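PDB 1VLP: nicotinate phosphoribosyltransferase from Saccharomyces cerevisiae, which catalyses the ATP-dependent formation of nicotinate ribonucleotide from nicotinate and phosphoribosyl diphosphate, the first step from nicotinic acid to NAD. Local coordinates for residues 24-29 and 89-94; 33-38 and 244-249; 266-271 and 300-305. All blocks are in the same frame, centred on the assembly; numbering follows the deposited sequence.

Interaction 1 of 3, residues 24-29 and 89-94; sequences TDMYKI and IPYLPS
Met26, present as selenomethionine, and Ile89 meet tip to tip and account for most of the surface buried here. CG of Met26 lies anti to the backbone N (chi1 170°) and the chain stays extended beyond it, carrying the selenium and methyl out from helix 26-38. SE of Met26 stands 4.0 Å from CD1 of Ile89, and CE of Met26 is also 4.0 Å from CG2 of Ile89, so the CD1 and CG2 branches of Ile89 flank the selenoether end of Met26. The same CE presses close against the hydroxyl of Tyr91, with CE of Met26 3.1 Å from OH of Tyr91; the two side chains approach from opposite directions, and CE lies oblique to the ring.

A chi1 of -34°, off a staggered value, lets Ile89 direct CD1 to Met26 while its CG2 sits 3.4 Å above the plane of the Tyr91 ring, toward the rim. Exchanging Ile89 for an alanine would probably leave the selenium of Met26 without the CD1 methyl beside it and deprive Tyr91 of the methyl over its ring. One helical turn on, Ile29 meets Leu92 through methyls, CG2 of Ile29 lying 4.3 Å from CD1 of Leu92. Ile29 and Met26 both also touch Ile228 of helix 228-234.

Residues 89-92 form a type I beta turn closed by Leu92 N bonding to Ile89 O at 3.1 Å. The contact therefore seats a turn between helices 79-88 and 94-101 against the first turn of the helix bearing Tyr27, a nicotinate-binding residue by similarity, within the N-terminal domain of the phosphoribosyltransferase.

Interaction 2 of 3, residues 33-38 and 244-249; sequences AAVFTN and HEWVMG
Helices 26-38 and 244-254 run nearly parallel where Val35 and Trp246 come abreast: the axes of the short segments make an angle of 24° and leave the CA atoms of Val35 and Trp246 8.4 Å apart. This near-parallel helix-helix packing joins the N-terminal domain to the barrel-type family region of a type II phosphoribosyltransferase, and it is bridged by a single large side chain, Trp246, which reaches across the 11.6 Å between the segment axes. CG of Trp246 is anti to its backbone N (chi1 -175°), and this rotation sends the indole across to the other helix with its six-membered ring leading.

Ala34 makes a CH-pi contact over one face of that ring, its CB 4.0 Å from the ring centroid and 26° off the normal. Val35 comes in differently: CG2 of Val35 lies at the ring edge, in plane, 4.0 Å from CZ3 of Trp246. The indole is thus limited both above one face and at its rim. Elsewhere the ring NH of Trp246 bonds to the carbonyl of Ala264, and Trp268 packs edge-to-face with the indole, so rotation of the ring is fixed by polar and aromatic partners together.

Asn38 crosses Trp246 at about a right angle, its amide steeply inclined to the ring, with ND2 of Asn38 4.0 Å from CH2 of Trp246. That ND2 is also hydrogen-bonded with Thr271. Within its own helix, Asn38 ND2 donates to Ala34 O at 2.9 Å, in the carbonyl plane and on a lone pair, while Asn38 N bonds to the same oxygen at 3.1 Å.

Interaction 3 of 3, residues 266-271 and 300-305; sequences DCWINT and DAYVGV
Tyr302 reaches toward helix 260-272 and touches Trp268 and Ile269. Its CB starts beyond contact range of that helix; with CG anti to the carbonyl carbon (chi1 -70°), the ring is carried toward it. Along the ring, CE2 is the carbon that makes the apolar contact, with Ile269: CE2 of Tyr302 lies 4.1 Å from CD1 of Ile269, the methyl approaching obliquely. Beyond it, the hydroxyl reaches Trp268. OH of Tyr302 is 3.9 Å from CD1 of Trp268, and the same OH is 4.0 Å from CB of Trp268, so it lies beside the CB-CG junction of the tryptophan. The two side chains cross at about a right angle, and the contact is van der Waals in kind.

Ile269 has a second apolar partner in Ala301, the residue before Tyr302: CD1 of Ile269 is 4.4 Å from CB of Ala301, at the end of helix 298-301. CD1 thus touches both Ala301 and Tyr302. Tyr302 also touches Ala277 and Ala280, while Trp268 packs edge-to-face with Phe272.

Helix 260-272 precedes strand 279-281, and Tyr302 leads into the adjacent strand, 304-307. The contact therefore packs a helix on the connection between two neighbouring parallel strands, as in the alpha/beta barrel fold of type II phosphoribosyltransferases.

Overall arrangement
Helix 26-38 is shared by interactions 1 and 2, whose centres lie 12 Å apart. They are joined by a salt bridge, with Lys28 NZ 2.6 Å from Glu245 OE2, and by packing of Leu92 on Ala33. Interaction 3 is centred 13 Å from interaction 2; Ala34 CB stands 3.7 Å from Trp268 CZ3, and Trp246 CZ2 lies 3.6 Å from Cys267 CB. Pro93 also packs against Thr271, linking interactions 1 and 3. All three lie near residues that bind nicotinate by similarity: measured side chain to side chain, Met26 is about 8 Å from Phe189, Trp246 about 8 Å from Tyr27, and Trp268 about 7 Å from Thr241.

Interaction 1 of 3, residues 24-29 and 89-94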
ATOM      1  N   THR A  24      -9.855   2.612  -1.143  1.00  4.89           N
ATOM      2  CA  THR A  24      -8.598   2.483  -0.412  1.00  3.31           C
ATOM      3  C   THR A  24      -8.011   1.104  -0.731  1.00  6.51           C
ATOM      4  O   THR A  24      -8.688   0.250  -1.332  1.00  6.25           O
ATOM      5  CB  THR A  24      -8.775   2.611   1.148  1.00  4.51           C
ATOM      6  OG1 THR A  24      -7.494   2.811   1.757  1.00  4.42           O
ATOM      7  CG2 THR A  24      -9.376   1.397   1.748  1.00  5.42           C
ATOM      8  N   ASP A  25      -6.787   0.881  -0.274  1.00  4.99           N
ATOM      9  CA  ASP A  25      -6.140  -0.424  -0.427  1.00  4.42           C
ATOM     10  C   ASP A  25      -6.664  -1.428   0.626  1.00  4.01           C
ATOM     11  O   ASP A  25      -6.800  -1.043   1.801  1.00  4.68           O
ATOM     12  CB  ASP A  25      -4.615  -0.297  -0.305  1.00  4.71           C
ATOM     13  CG  ASP A  25      -3.980   0.582  -1.429  1.00 10.64           C
ATOM     14  OD1 ASP A  25      -4.153   0.267  -2.613  1.00 14.14           O
ATOM     15  OD2 ASP A  25      -3.356   1.599  -1.110  1.00 17.02           O
HETATM   16  N   MSE A  26      -6.943  -2.675   0.231  1.00  4.61           N
HETATM   17  CA  MSE A  26      -7.453  -3.675   1.181  1.00  5.45           C
HETATM   18  C   MSE A  26      -6.602  -3.811   2.407  1.00  4.82           C
HETATM   19  O   MSE A  26      -7.161  -4.006   3.508  1.00  6.39           O
HETATM   20  CB  MSE A  26      -7.604  -5.048   0.556  1.00  3.41           C
HETATM   21  CG  MSE A  26      -7.907  -6.156   1.592  1.00 12.25           C
HETATM   22 SE   MSE A  26      -8.435  -7.714   0.578  1.00 19.49          SE
HETATM   23  CE  MSE A  26      -8.030  -9.117   2.059  1.00 20.40           C
ATOM     24  N   TYR A  27      -5.273  -3.662   2.270  1.00  5.56           N
ATOM     25  CA  TYR A  27      -4.408  -3.787   3.459  1.00  7.53           C
ATOM     26  C   TYR A  27      -4.760  -2.770   4.536  1.00  8.37           C
ATOM     27  O   TYR A  27      -4.571  -3.052   5.728  1.00  5.98           O
ATOM     28  CB  TYR A  27      -2.912  -3.758   3.134  1.00  9.57           C
ATOM     29  CG  TYR A  27      -2.315  -2.370   2.949  1.00 12.70           C
ATOM     30  CD1 TYR A  27      -1.871  -1.627   4.046  1.00 14.76           C
ATOM     31  CD2 TYR A  27      -2.216  -1.804   1.705  1.00 12.74           C
ATOM     32  CE1 TYR A  27      -1.318  -0.349   3.878  1.00 17.48           C
ATOM     33  CE2 TYR A  27      -1.661  -0.510   1.528  1.00 11.89           C
ATOM     34  CZ  TYR A  27      -1.224   0.197   2.609  1.00 14.82           C
ATOM     35  OH  TYR A  27      -0.688   1.446   2.391  1.00 17.79           O
ATOM     36  N   LYS A  28      -5.346  -1.627   4.155  1.00  3.70           N
ATOM     37  CA  LYS A  28      -5.757  -0.668   5.193  1.00  4.21           C
ATOM     38  C   LYS A  28      -6.879  -1.175   6.088  1.00  4.56           C
ATOM     39  O   LYS A  28      -6.860  -0.972   7.297  1.00  3.13           O
ATOM     40  CB  LYS A  28      -6.064   0.722   4.593  1.00  4.15           C
ATOM     41  CG  LYS A  28      -4.855   1.389   3.957  1.00  7.21           C
ATOM     42  CD  LYS A  28      -4.062   2.378   4.858  1.00  9.39           C
ATOM     43  CE  LYS A  28      -3.293   1.828   6.039  1.00 11.29           C
ATOM     44  NZ  LYS A  28      -2.463   2.950   6.625  1.00  7.98           N
ATOM     45  N   ILE A  29      -7.849  -1.880   5.514  1.00  2.51           N
ATOM     46  CA  ILE A  29      -8.918  -2.470   6.267  1.00  3.32           C
ATOM     47  C   ILE A  29      -8.479  -3.630   7.122  1.00  2.00           C
ATOM     48  O   ILE A  29      -8.912  -3.762   8.254  1.00  2.69           O
ATOM     49  CB  ILE A  29     -10.102  -2.826   5.297  1.00  4.55           C
ATOM     50  CG1 ILE A  29     -10.660  -1.535   4.661  1.00  5.82           C
ATOM     51  CG2 ILE A  29     -11.235  -3.609   5.979  1.00  3.94           C
ATOM     52  CD1 ILE A  29     -11.224  -0.499   5.658  1.00  9.33           C
ATOM     53  N   ILE A  89     -13.949 -10.711   2.541  1.00  3.79           N
ATOM     54  CA  ILE A  89     -12.972 -10.843   3.625  1.00  7.23           C
ATOM     55  C   ILE A  89     -13.658 -11.461   4.830  1.00  5.97           C
ATOM     56  O   ILE A  89     -13.859 -10.802   5.851  1.00  6.55           O
ATOM     57  CB  ILE A  89     -12.282  -9.495   3.984  1.00  7.58           C
ATOM     58  CG1 ILE A  89     -12.095  -8.597   2.735  1.00  8.79           C
ATOM     59  CG2 ILE A  89     -10.976  -9.794   4.678  1.00 11.24           C
ATOM     60  CD1 ILE A  89     -11.464  -7.203   3.079  1.00  9.86           C
ATOM     61  N   PRO A  90     -14.068 -12.745   4.725  1.00  8.14           N
ATOM     62  CA  PRO A  90     -14.911 -13.352   5.731  1.00  9.39           C
ATOM     63  C   PRO A  90     -14.238 -13.558   7.077  1.00  9.89           C
ATOM     64  O   PRO A  90     -14.923 -13.706   8.066  1.00 11.35           O
ATOM     65  CB  PRO A  90     -15.314 -14.713   5.098  1.00 12.77           C
ATOM     66  CG  PRO A  90     -14.261 -14.992   4.153  1.00  8.42           C
ATOM     67  CD  PRO A  90     -13.801 -13.688   3.624  1.00  9.14           C
ATOM     68  N   TYR A  91     -12.908 -13.523   7.094  1.00  8.47           N
ATOM     69  CA  TYR A  91     -12.116 -13.679   8.297  1.00  8.40           C
ATOM     70  C   TYR A  91     -11.935 -12.399   9.087  1.00  7.63           C
ATOM     71  O   TYR A  91     -11.315 -12.415  10.131  1.00  8.32           O
ATOM     72  CB  TYR A  91     -10.751 -14.303   7.943  1.00  7.22           C
ATOM     73  CG  TYR A  91      -9.983 -13.601   6.844  1.00  8.10           C
ATOM     74  CD1 TYR A  91      -9.124 -12.536   7.135  1.00  9.89           C
ATOM     75  CD2 TYR A  91     -10.126 -13.993   5.511  1.00  6.49           C
ATOM     76  CE1 TYR A  91      -8.427 -11.890   6.141  1.00 10.14           C
ATOM     77  CE2 TYR A  91      -9.429 -13.353   4.510  1.00  7.41           C
ATOM     78  CZ  TYR A  91      -8.595 -12.299   4.832  1.00 14.11           C
ATOM     79  OH  TYR A  91      -7.904 -11.662   3.828  1.00 18.06           O
ATOM     80  N   LEU A  92     -12.464 -11.258   8.617  1.00  8.80           N
ATOM     81  CA  LEU A  92     -12.525 -10.080   9.497  1.00  8.19           C
ATOM     82  C   LEU A  92     -13.296 -10.459  10.744  1.00 10.23           C
ATOM     83  O   LEU A  92     -14.362 -11.074  10.644  1.00 10.60           O
ATOM     84  CB  LEU A  92     -13.220  -8.889   8.839  1.00  6.92           C
ATOM     85  CG  LEU A  92     -12.505  -8.284   7.642  1.00  6.83           C
ATOM     86  CD1 LEU A  92     -13.377  -7.187   6.979  1.00 13.55           C
ATOM     87  CD2 LEU A  92     -11.177  -7.695   8.052  1.00  9.75           C
ATOM     88  N   PRO A  93     -12.759 -10.135  11.924  1.00  9.63           N
ATOM     89  CA  PRO A  93     -13.483 -10.465  13.138  1.00 10.74           C
ATOM     90  C   PRO A  93     -14.871  -9.830  13.241  1.00  9.28           C
ATOM     91  O   PRO A  93     -15.084  -8.669  12.874  1.00  5.43           O
ATOM     92  CB  PRO A  93     -12.573  -9.982  14.275  1.00 11.76           C
ATOM     93  CG  PRO A  93     -11.255  -9.739  13.656  1.00 10.78           C
ATOM     94  CD  PRO A  93     -11.436  -9.533  12.195  1.00  9.89           C
ATOM     95  N   SER A  94     -15.794 -10.606  13.806  1.00  7.12           N
ATOM     96  CA  SER A  94     -17.128 -10.125  14.094  1.00  9.23           C
ATOM     97  C   SER A  94     -17.199  -8.777  14.792  1.00  9.49           C
ATOM     98  O   SER A  94     -18.007  -7.900  14.417  1.00  6.90           O
ATOM     99  CB  SER A  94     -17.875 -11.188  14.929  1.00  8.86           C
ATOM    100  OG  SER A  94     -18.173 -12.241  14.046  1.00 22.03           O
TER

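Interaction 2 of 3, residues 33-38 and 244-249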
ATOM      1  N   ALA A  33      -8.639  -3.681  11.193  1.00  2.90           N
ATOM      2  CA  ALA A  33      -9.159  -4.811  11.994  1.00  2.52           C
ATOM      3  C   ALA A  33      -8.122  -5.314  12.970  1.00  2.69           C
ATOM      4  O   ALA A  33      -8.433  -5.545  14.133  1.00  2.00           O
ATOM      5  CB  ALA A  33      -9.623  -5.918  11.113  1.00  2.52           C
ATOM      6  N   ALA A  34      -6.873  -5.418  12.515  1.00  4.06           N
ATOM      7  CA  ALA A  34      -5.808  -5.929  13.402  1.00  5.02           C
ATOM      8  C   ALA A  34      -5.537  -4.953  14.566  1.00  3.34           C
ATOM      9  O   ALA A  34      -5.355  -5.359  15.716  1.00  2.82           O
ATOM     10  CB  ALA A  34      -4.520  -6.204  12.588  1.00  5.22           C
ATOM     11  N   VAL A  35      -5.531  -3.643  14.265  1.00  3.63           N
ATOM     12  CA  VAL A  35      -5.214  -2.620  15.243  1.00  3.23           C
ATOM     13  C   VAL A  35      -6.351  -2.485  16.229  1.00  4.36           C
ATOM     14  O   VAL A  35      -6.119  -2.357  17.437  1.00  3.26           O
ATOM     15  CB  VAL A  35      -4.930  -1.311  14.525  1.00  5.54           C
ATOM     16  CG1 VAL A  35      -4.922  -0.163  15.440  1.00  9.05           C
ATOM     17  CG2 VAL A  35      -3.583  -1.447  13.761  1.00  4.48           C
ATOM     18  N   PHE A  36      -7.570  -2.495  15.699  1.00  4.40           N
ATOM     19  CA  PHE A  36      -8.774  -2.445  16.526  1.00  4.96           C
ATOM     20  C   PHE A  36      -8.799  -3.620  17.509  1.00  3.86           C
ATOM     21  O   PHE A  36      -9.136  -3.424  18.669  1.00  3.32           O
ATOM     22  CB  PHE A  36     -10.052  -2.456  15.652  1.00  5.71           C
ATOM     23  CG  PHE A  36     -11.318  -2.726  16.445  1.00  7.94           C
ATOM     24  CD1 PHE A  36     -11.842  -1.762  17.270  1.00 14.76           C
ATOM     25  CD2 PHE A  36     -11.927  -3.994  16.404  1.00  9.53           C
ATOM     26  CE1 PHE A  36     -13.010  -2.009  18.011  1.00  8.59           C
ATOM     27  CE2 PHE A  36     -13.094  -4.245  17.158  1.00  6.52           C
ATOM     28  CZ  PHE A  36     -13.610  -3.253  17.947  1.00  8.80           C
ATOM     29  N   THR A  37      -8.469  -4.809  17.020  1.00  4.90           N
ATOM     30  CA  THR A  37      -8.551  -6.047  17.776  1.00  5.89           C
ATOM     31  C   THR A  37      -7.507  -6.084  18.923  1.00  5.12           C
ATOM     32  O   THR A  37      -7.822  -6.464  20.062  1.00  3.60           O
ATOM     33  CB  THR A  37      -8.477  -7.290  16.833  1.00  5.33           C
ATOM     34  OG1 THR A  37      -9.632  -7.316  15.926  1.00  6.23           O
ATOM     35  CG2 THR A  37      -8.475  -8.598  17.614  1.00  9.44           C
ATOM     36  N   ASN A  38      -6.271  -5.678  18.620  1.00  2.93           N
ATOM     37  CA  ASN A  38      -5.112  -5.909  19.451  1.00  3.82           C
ATOM     38  C   ASN A  38      -4.597  -4.680  20.179  1.00  2.80           C
ATOM     39  O   ASN A  38      -4.152  -4.760  21.321  1.00  2.00           O
ATOM     40  CB  ASN A  38      -3.994  -6.490  18.576  1.00  3.22           C
ATOM     41  CG  ASN A  38      -4.337  -7.855  18.044  1.00  5.77           C
ATOM     42  OD1 ASN A  38      -4.319  -8.837  18.801  1.00  8.44           O
ATOM     43  ND2 ASN A  38      -4.633  -7.955  16.755  1.00  2.29           N
ATOM     44  N   HIS A 244       4.134  -2.801   6.282  1.00  8.02           N
ATOM     45  CA  HIS A 244       5.263  -2.542   7.215  1.00  5.00           C
ATOM     46  C   HIS A 244       4.807  -1.966   8.518  1.00  4.36           C
ATOM     47  O   HIS A 244       5.403  -2.280   9.548  1.00  2.82           O
ATOM     48  CB  HIS A 244       6.336  -1.627   6.624  1.00  6.07           C
ATOM     49  CG  HIS A 244       7.022  -2.177   5.416  1.00 11.12           C
ATOM     50  ND1 HIS A 244       7.885  -3.250   5.466  1.00 12.31           N
ATOM     51  CD2 HIS A 244       6.926  -1.825   4.108  1.00  9.25           C
ATOM     52  CE1 HIS A 244       8.315  -3.512   4.238  1.00 12.33           C
ATOM     53  NE2 HIS A 244       7.751  -2.654   3.398  1.00 14.34           N
ATOM     54  N   GLU A 245       3.745  -1.150   8.481  1.00  5.16           N
ATOM     55  CA  GLU A 245       3.341  -0.405   9.673  1.00  7.32           C
ATOM     56  C   GLU A 245       2.925  -1.334  10.818  1.00  4.43           C
ATOM     57  O   GLU A 245       3.116  -1.015  11.989  1.00  6.13           O
ATOM     58  CB  GLU A 245       2.299   0.663   9.324  1.00  8.89           C
ATOM     59  CG  GLU A 245       0.982   0.240   8.984  1.00 11.38           C
ATOM     60  CD  GLU A 245      -0.019   1.453   8.831  1.00 12.75           C
ATOM     61  OE1 GLU A 245      -0.190   2.182   9.837  1.00 25.12           O
ATOM     62  OE2 GLU A 245      -0.658   1.562   7.790  1.00 21.31           O
ATOM     63  N   TRP A 246       2.499  -2.559  10.482  1.00  2.64           N
ATOM     64  CA  TRP A 246       2.188  -3.569  11.480  1.00  3.29           C
ATOM     65  C   TRP A 246       3.366  -3.928  12.322  1.00  3.92           C
ATOM     66  O   TRP A 246       3.327  -3.707  13.530  1.00  2.00           O
ATOM     67  CB  TRP A 246       1.548  -4.810  10.830  1.00  7.45           C
ATOM     68  CG  TRP A 246       1.113  -5.819  11.819  1.00  3.01           C
ATOM     69  CD1 TRP A 246       1.574  -7.102  11.916  1.00  8.45           C
ATOM     70  CD2 TRP A 246       0.111  -5.679  12.840  1.00  5.85           C
ATOM     71  NE1 TRP A 246       0.946  -7.743  12.928  1.00  4.63           N
ATOM     72  CE2 TRP A 246       0.043  -6.915  13.517  1.00  6.26           C
ATOM     73  CE3 TRP A 246      -0.736  -4.629  13.256  1.00  4.61           C
ATOM     74  CZ2 TRP A 246      -0.828  -7.137  14.598  1.00  9.83           C
ATOM     75  CZ3 TRP A 246      -1.594  -4.850  14.318  1.00  6.80           C
ATOM     76  CH2 TRP A 246      -1.639  -6.077  14.971  1.00  6.11           C
ATOM     77  N   VAL A 247       4.435  -4.499  11.758  1.00  3.00           N
ATOM     78  CA  VAL A 247       5.558  -4.866  12.657  1.00  4.85           C
ATOM     79  C   VAL A 247       6.267  -3.643  13.249  1.00  2.13           C
ATOM     80  O   VAL A 247       6.782  -3.737  14.341  1.00  3.68           O
ATOM     81  CB  VAL A 247       6.594  -5.900  12.077  1.00  8.05           C
ATOM     82  CG1 VAL A 247       7.422  -5.316  11.000  1.00 11.32           C
ATOM     83  CG2 VAL A 247       7.504  -6.472  13.239  1.00  5.80           C
HETATM   84  N   MSE A 248       6.312  -2.540  12.509  1.00  3.26           N
HETATM   85  CA  MSE A 248       6.882  -1.236  13.023  1.00  4.12           C
HETATM   86  C   MSE A 248       6.137  -0.833  14.266  1.00  4.48           C
HETATM   87  O   MSE A 248       6.764  -0.535  15.283  1.00  4.44           O
HETATM   88  CB  MSE A 248       6.806  -0.155  11.957  1.00  2.77           C
HETATM   89  CG  MSE A 248       7.654  -0.371  10.722  1.00  4.89           C
HETATM   90 SE   MSE A 248       7.292   0.988   9.388  1.00 13.49          SE
HETATM   91  CE  MSE A 248       7.940   2.562  10.337  1.00  7.28           C
ATOM     92  N   GLY A 249       4.789  -0.861  14.246  1.00  2.54           N
ATOM     93  CA  GLY A 249       4.019  -0.521  15.444  1.00  5.67           C
ATOM     94  C   GLY A 249       4.212  -1.495  16.586  1.00  3.89           C
ATOM     95  O   GLY A 249       4.415  -1.116  17.726  1.00  6.17           O
TER

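Interaction 3 of 3, residues 266-271 and 300-305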
ATOM      1  N   ASP A 266       2.425 -13.668  15.353  1.00  5.99           N
ATOM      2  CA  ASP A 266       1.495 -14.246  16.297  1.00  6.52           C
ATOM      3  C   ASP A 266       0.225 -13.458  16.352  1.00  7.21           C
ATOM      4  O   ASP A 266      -0.884 -14.031  16.347  1.00 10.05           O
ATOM      5  CB  ASP A 266       2.102 -14.284  17.684  1.00  8.19           C
ATOM      6  CG  ASP A 266       3.021 -15.448  17.883  1.00 13.68           C
ATOM      7  OD1 ASP A 266       2.793 -16.499  17.287  1.00 13.97           O
ATOM      8  OD2 ASP A 266       3.940 -15.325  18.703  1.00  8.60           O
ATOM      9  N   CYS A 267       0.348 -12.152  16.489  0.50  2.00           N
ATOM     10  CA  CYS A 267      -0.802 -11.355  16.621  0.50  2.50           C
ATOM     11  C   CYS A 267      -1.662 -11.408  15.368  0.50  5.51           C
ATOM     12  O   CYS A 267      -2.886 -11.454  15.431  0.50  3.27           O
ATOM     13  CB  CYS A 267      -0.429  -9.900  16.859  0.50  7.24           C
ATOM     14  SG  CYS A 267      -0.045  -9.488  18.516  0.50  5.67           S
ATOM     15  N   TRP A 268      -1.006 -11.384  14.209  1.00  6.03           N
ATOM     16  CA  TRP A 268      -1.729 -11.403  12.941  1.00  6.07           C
ATOM     17  C   TRP A 268      -2.510 -12.713  12.862  1.00  4.28           C
ATOM     18  O   TRP A 268      -3.689 -12.724  12.559  1.00  6.26           O
ATOM     19  CB  TRP A 268      -0.746 -11.245  11.765  1.00  8.14           C
ATOM     20  CG  TRP A 268      -1.383 -10.943  10.428  1.00  8.72           C
ATOM     21  CD1 TRP A 268      -1.584 -11.798   9.401  1.00  5.42           C
ATOM     22  CD2 TRP A 268      -1.844  -9.657   9.967  1.00  8.66           C
ATOM     23  NE1 TRP A 268      -2.120 -11.143   8.321  1.00 10.72           N
ATOM     24  CE2 TRP A 268      -2.320  -9.835   8.649  1.00  9.22           C
ATOM     25  CE3 TRP A 268      -1.917  -8.385  10.549  1.00  4.45           C
ATOM     26  CZ2 TRP A 268      -2.829  -8.784   7.889  1.00 10.89           C
ATOM     27  CZ3 TRP A 268      -2.446  -7.334   9.788  1.00  5.33           C
ATOM     28  CH2 TRP A 268      -2.892  -7.552   8.483  1.00 10.46           C
ATOM     29  N   ILE A 269      -1.845 -13.813  13.181  1.00  8.30           N
ATOM     30  CA  ILE A 269      -2.434 -15.148  13.045  1.00  8.77           C
ATOM     31  C   ILE A 269      -3.580 -15.346  14.045  1.00 11.36           C
ATOM     32  O   ILE A 269      -4.621 -15.906  13.702  1.00 11.05           O
ATOM     33  CB  ILE A 269      -1.358 -16.242  13.225  1.00  8.88           C
ATOM     34  CG1 ILE A 269      -0.502 -16.335  11.976  1.00  8.70           C
ATOM     35  CG2 ILE A 269      -1.982 -17.628  13.439  1.00 14.55           C
ATOM     36  CD1 ILE A 269       0.804 -17.071  12.171  1.00 11.32           C
ATOM     37  N   ASN A 270      -3.361 -14.906  15.277  1.00 12.43           N
ATOM     38  CA  ASN A 270      -4.372 -14.988  16.314  1.00 16.50           C
ATOM     39  C   ASN A 270      -5.600 -14.137  15.950  1.00 15.10           C
ATOM     40  O   ASN A 270      -6.721 -14.518  16.294  1.00 16.47           O
ATOM     41  CB  ASN A 270      -3.766 -14.666  17.696  1.00 14.78           C
ATOM     42  CG  ASN A 270      -2.729 -15.720  18.167  1.00 16.66           C
ATOM     43  OD1 ASN A 270      -2.721 -16.882  17.736  1.00 24.82           O
ATOM     44  ND2 ASN A 270      -1.845 -15.298  19.057  1.00 22.09           N
ATOM     45  N   THR A 271      -5.427 -13.066  15.174  1.00 12.71           N
ATOM     46  CA  THR A 271      -6.546 -12.239  14.724  1.00 11.50           C
ATOM     47  C   THR A 271      -7.383 -12.799  13.556  1.00 12.33           C
ATOM     48  O   THR A 271      -8.614 -12.783  13.591  1.00 12.41           O
ATOM     49  CB  THR A 271      -6.058 -10.827  14.348  1.00 14.87           C
ATOM     50  OG1 THR A 271      -5.353 -10.298  15.475  1.00 15.48           O
ATOM     51  CG2 THR A 271      -7.224  -9.894  13.962  1.00 13.82           C
ATOM     52  N   ASP A 300       4.376 -22.576   7.544  1.00  4.71           N
ATOM     53  CA  ASP A 300       3.265 -23.317   6.958  1.00  7.88           C
ATOM     54  C   ASP A 300       1.981 -22.480   6.756  1.00  9.58           C
ATOM     55  O   ASP A 300       1.301 -22.646   5.730  1.00 10.66           O
ATOM     56  CB  ASP A 300       3.018 -24.567   7.788  1.00  9.77           C
ATOM     57  CG  ASP A 300       4.198 -25.507   7.750  1.00 12.06           C
ATOM     58  OD1 ASP A 300       4.842 -25.623   6.665  1.00 12.22           O
ATOM     59  OD2 ASP A 300       4.482 -26.093   8.808  1.00 15.50           O
ATOM     60  N   ALA A 301       1.710 -21.549   7.679  1.00  7.04           N
ATOM     61  CA  ALA A 301       0.503 -20.724   7.633  1.00  6.47           C
ATOM     62  C   ALA A 301       0.509 -19.683   6.504  1.00  6.16           C
ATOM     63  O   ALA A 301      -0.431 -19.589   5.679  1.00  5.02           O
ATOM     64  CB  ALA A 301       0.301 -20.018   8.991  1.00  7.58           C
ATOM     65  N   TYR A 302       1.560 -18.872   6.482  1.00  6.31           N
ATOM     66  CA  TYR A 302       1.778 -17.944   5.359  1.00  3.84           C
ATOM     67  C   TYR A 302       1.967 -18.713   4.090  1.00  4.15           C
ATOM     68  O   TYR A 302       2.647 -19.701   4.075  1.00  3.80           O
ATOM     69  CB  TYR A 302       3.003 -17.061   5.607  1.00  3.67           C
ATOM     70  CG  TYR A 302       2.765 -16.049   6.701  1.00  2.65           C
ATOM     71  CD1 TYR A 302       2.205 -14.811   6.423  1.00  2.66           C
ATOM     72  CD2 TYR A 302       3.083 -16.340   8.011  1.00  2.00           C
ATOM     73  CE1 TYR A 302       1.943 -13.907   7.433  1.00  7.74           C
ATOM     74  CE2 TYR A 302       2.855 -15.410   9.026  1.00  8.49           C
ATOM     75  CZ  TYR A 302       2.285 -14.206   8.722  1.00  5.36           C
ATOM     76  OH  TYR A 302       2.033 -13.275   9.707  1.00  6.59           O
ATOM     77  N   VAL A 303       1.418 -18.207   3.004  1.00  3.91           N
ATOM     78  CA  VAL A 303       1.486 -18.916   1.740  1.00  6.69           C
ATOM     79  C   VAL A 303       2.658 -18.471   0.900  1.00  3.71           C
ATOM     80  O   VAL A 303       2.869 -19.001  -0.196  1.00  3.57           O
ATOM     81  CB  VAL A 303       0.195 -18.735   0.915  1.00  6.69           C
ATOM     82  CG1 VAL A 303      -1.000 -19.415   1.646  1.00  6.80           C
ATOM     83  CG2 VAL A 303      -0.050 -17.288   0.602  1.00  9.62           C
ATOM     84  N   GLY A 304       3.409 -17.531   1.443  1.00  3.46           N
ATOM     85  CA  GLY A 304       4.565 -16.989   0.807  1.00  3.08           C
ATOM     86  C   GLY A 304       4.986 -15.687   1.445  1.00  2.00           C
ATOM     87  O   GLY A 304       4.620 -15.364   2.594  1.00  2.28           O
ATOM     88  N   VAL A 305       5.793 -14.963   0.686  1.00  2.00           N
ATOM     89  CA  VAL A 305       6.442 -13.758   1.137  1.00  4.59           C
ATOM     90  C   VAL A 305       6.209 -12.659   0.105  1.00  5.91           C
ATOM     91  O   VAL A 305       6.017 -12.942  -1.087  1.00  7.11           O
ATOM     92  CB  VAL A 305       7.966 -13.899   1.354  1.00  3.94           C
ATOM     93  CG1 VAL A 305       8.293 -14.802   2.575  1.00  5.16           C
ATOM     94  CG2 VAL A 305       8.663 -14.383   0.079  1.00  5.13           C
TER